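Local atomic coordinates of antitoxin RnlB (Escherichia coli, PDB entry 6Y2P), a protein that serves as the labile antitoxin of a type II toxin-antitoxin system, inhibiting the endonuclease activity of its cognate toxin RnlA. Residues E47-L52 against F63-M68. Sequence-based numbering, arbitrary orientation.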
loop_
_atom_site.group_PDB
_atom_site.type_symbol
_atom_site.label_atom_id
_atom_site.label_comp_id
_atom_site.label_asym_id
_atom_site.label_seq_id
_atom_site.Cartn_x
_atom_site.Cartn_y
_atom_site.Cartn_z
ATOM N N GLU C 47 37.312 15.351 -7.231
ATOM C CA GLU C 47 36.077 14.642 -6.919
ATOM C C GLU C 47 36.223 13.942 -5.578
ATOM O O GLU C 47 37.301 13.461 -5.214
ATOM C CB GLU C 47 35.697 13.598 -7.978
ATOM C CG GLU C 47 35.060 14.164 -9.237
ATOM C CD GLU C 47 34.304 13.109 -10.040
ATOM O OE1 GLU C 47 33.577 13.493 -10.988
ATOM O OE2 GLU C 47 34.433 11.901 -9.721
ATOM N N ILE C 48 35.100 13.875 -4.870
ATOM C CA ILE C 48 34.976 13.253 -3.569
ATOM C C ILE C 48 33.949 12.153 -3.710
ATOM O O ILE C 48 32.849 12.389 -4.226
ATOM C CB ILE C 48 34.541 14.276 -2.504
ATOM C CG1 ILE C 48 35.492 15.465 -2.499
ATOM C CG2 ILE C 48 34.483 13.657 -1.117
ATOM C CD1 ILE C 48 35.425 16.254 -1.223
ATOM N N LEU C 49 34.316 10.950 -3.302
ATOM C CA LEU C 49 33.375 9.847 -3.192
ATOM C C LEU C 49 32.846 9.745 -1.761
ATOM O O LEU C 49 33.629 9.744 -0.806
ATOM C CB LEU C 49 34.053 8.546 -3.607
ATOM C CG LEU C 49 33.239 7.289 -3.316
ATOM C CD1 LEU C 49 31.953 7.385 -4.086
ATOM C CD2 LEU C 49 34.059 6.038 -3.702
ATOM N N PHE C 50 31.528 9.644 -1.621
ATOM C CA PHE C 50 30.827 9.447 -0.356
ATOM C C PHE C 50 30.216 8.047 -0.350
ATOM O O PHE C 50 29.477 7.684 -1.285
ATOM C CB PHE C 50 29.680 10.459 -0.176
ATOM C CG PHE C 50 30.103 11.805 0.302
ATOM C CD1 PHE C 50 30.480 12.785 -0.603
ATOM C CD2 PHE C 50 30.078 12.114 1.649
ATOM C CE1 PHE C 50 30.853 14.040 -0.171
ATOM C CE2 PHE C 50 30.460 13.367 2.108
ATOM C CZ PHE C 50 30.855 14.332 1.199
ATOM N N ASP C 51 30.494 7.283 0.705
ATOM C CA ASP C 51 29.795 6.027 0.985
ATOM C C ASP C 51 28.723 6.265 2.056
ATOM O O ASP C 51 29.044 6.541 3.213
ATOM C CB ASP C 51 30.782 4.954 1.441
ATOM C CG ASP C 51 30.095 3.671 1.876
ATOM O OD1 ASP C 51 28.848 3.570 1.761
ATOM O OD2 ASP C 51 30.802 2.746 2.298
ATOM N N LEU C 52 27.447 6.147 1.696
ATOM C CA LEU C 52 26.404 6.489 2.652
ATOM C C LEU C 52 25.720 5.271 3.270
ATOM O O LEU C 52 24.602 5.407 3.820
ATOM C CB LEU C 52 25.377 7.397 1.984
ATOM C CG LEU C 52 25.920 8.582 1.165
ATOM C CD1 LEU C 52 24.795 9.311 0.403
ATOM C CD2 LEU C 52 26.625 9.580 2.069
ATOM N N PHE C 63 26.416 5.074 -2.957
ATOM C CA PHE C 63 27.653 5.755 -3.310
ATOM C C PHE C 63 27.362 6.975 -4.175
ATOM O O PHE C 63 26.701 6.863 -5.212
ATOM C CB PHE C 63 28.581 4.828 -4.079
ATOM C CG PHE C 63 29.060 3.643 -3.303
ATOM C CD1 PHE C 63 30.213 3.720 -2.522
ATOM C CD2 PHE C 63 28.408 2.417 -3.411
ATOM C CE1 PHE C 63 30.689 2.591 -1.848
ATOM C CE2 PHE C 63 28.865 1.303 -2.729
ATOM C CZ PHE C 63 29.998 1.390 -1.946
ATOM N N VAL C 64 27.891 8.125 -3.777
ATOM C CA VAL C 64 27.643 9.374 -4.492
ATOM C C VAL C 64 28.936 10.166 -4.608
ATOM O O VAL C 64 29.673 10.297 -3.624
ATOM C CB VAL C 64 26.570 10.201 -3.755
ATOM C CG1 VAL C 64 26.469 11.590 -4.329
ATOM C CG2 VAL C 64 25.238 9.504 -3.833
ATOM N N THR C 65 29.205 10.716 -5.795
ATOM C CA THR C 65 30.302 11.659 -6.008
ATOM C C THR C 65 29.825 13.103 -5.982
ATOM O O THR C 65 28.694 13.416 -6.342
ATOM C CB THR C 65 31.018 11.465 -7.338
ATOM O OG1 THR C 65 30.073 11.631 -8.424
ATOM C CG2 THR C 65 31.648 10.119 -7.421
ATOM N N LEU C 66 30.707 13.973 -5.510
ATOM C CA LEU C 66 30.515 15.413 -5.633
ATOM C C LEU C 66 31.851 16.070 -5.948
ATOM O O LEU C 66 32.903 15.648 -5.451
ATOM C CB LEU C 66 29.929 16.033 -4.362
ATOM C CG LEU C 66 28.553 15.514 -3.965
ATOM C CD1 LEU C 66 28.717 14.469 -2.907
ATOM C CD2 LEU C 66 27.694 16.640 -3.491
ATOM N N GLU C 67 31.797 17.122 -6.762
ATOM C CA GLU C 67 32.976 17.904 -7.091
ATOM C C GLU C 67 33.343 18.846 -5.951
ATOM O O GLU C 67 32.482 19.297 -5.182
ATOM C CB GLU C 67 32.742 18.691 -8.371
ATOM C CG GLU C 67 32.824 17.817 -9.601
ATOM C CD GLU C 67 32.310 18.484 -10.859
ATOM O OE1 GLU C 67 32.685 19.654 -11.133
ATOM O OE2 GLU C 67 31.541 17.812 -11.583
ATOM N N MET C 68 34.635 19.155 -5.851
ATOM C CA MET C 68 35.123 20.119 -4.882
ATOM C C MET C 68 36.020 21.105 -5.611
ATOM O O MET C 68 37.027 20.706 -6.206
ATOM C CB MET C 68 35.881 19.436 -3.735
ATOM C CG MET C 68 36.297 20.418 -2.640
ATOM S SD MET C 68 37.140 19.720 -1.193
ATOM C CE MET C 68 38.145 18.463 -1.929
#
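Two antiparallel neighbours at the heart of the mixed sheet, strands 46-51 and 63-69, pair here through their backbones, with the short helix 53-56 in the connection between them. Ile48 and Leu66 form one hydrogen-bonded pair, Ile48 N reaching Leu66 O at 2.9 Å and Leu66 N returning to Ile48 O at 3.0 Å. Phe50 and Val64 form the next: Phe50 N lies 2.8 Å from Val64 O, and the reciprocal bond runs from Val64 N to Phe50 O. All four N-H groups approach in the carbonyl planes, and the bonds are nearly straight. Between these pairs sits the non-hydrogen-bonded pair Leu49-Thr65, where Thr65 CA makes a CA-H...O contact of 3.2 Å with Ile48 O. Across the five-stranded mixed sheet the order is 2-7, 13-19, 46-51, 63-69, 72-81, and the parallel pairing is that of 46-51 with 13-19. On the face of Ile48, Phe50, Val64 and Leu66, the Phe50 side chain crosses Leu66 at about a right angle, ring atom CD1 meeting Leu66 CD1 at 3.4 Å. Farther along, the extended Met68 chain bends at its last torsion (chi3 38°), bringing CE to 3.6 Å from Ile48 CD1. The reverse face, carrying Leu49, Asp51 and Phe63, packs against helix 88-99. There Asp51 and Phe63 run side by side, with carboxylate and ring planes 28° apart and Asp51 OD1 over one ring face. The same OD1 accepts a hydrogen bond from Leu53 N and forms a salt bridge with Arg62 NE; the two would tend to favour the charged form. Thr65 OG1, on the same face, hydrogen-bonds to Lys79 O of strand 72-81.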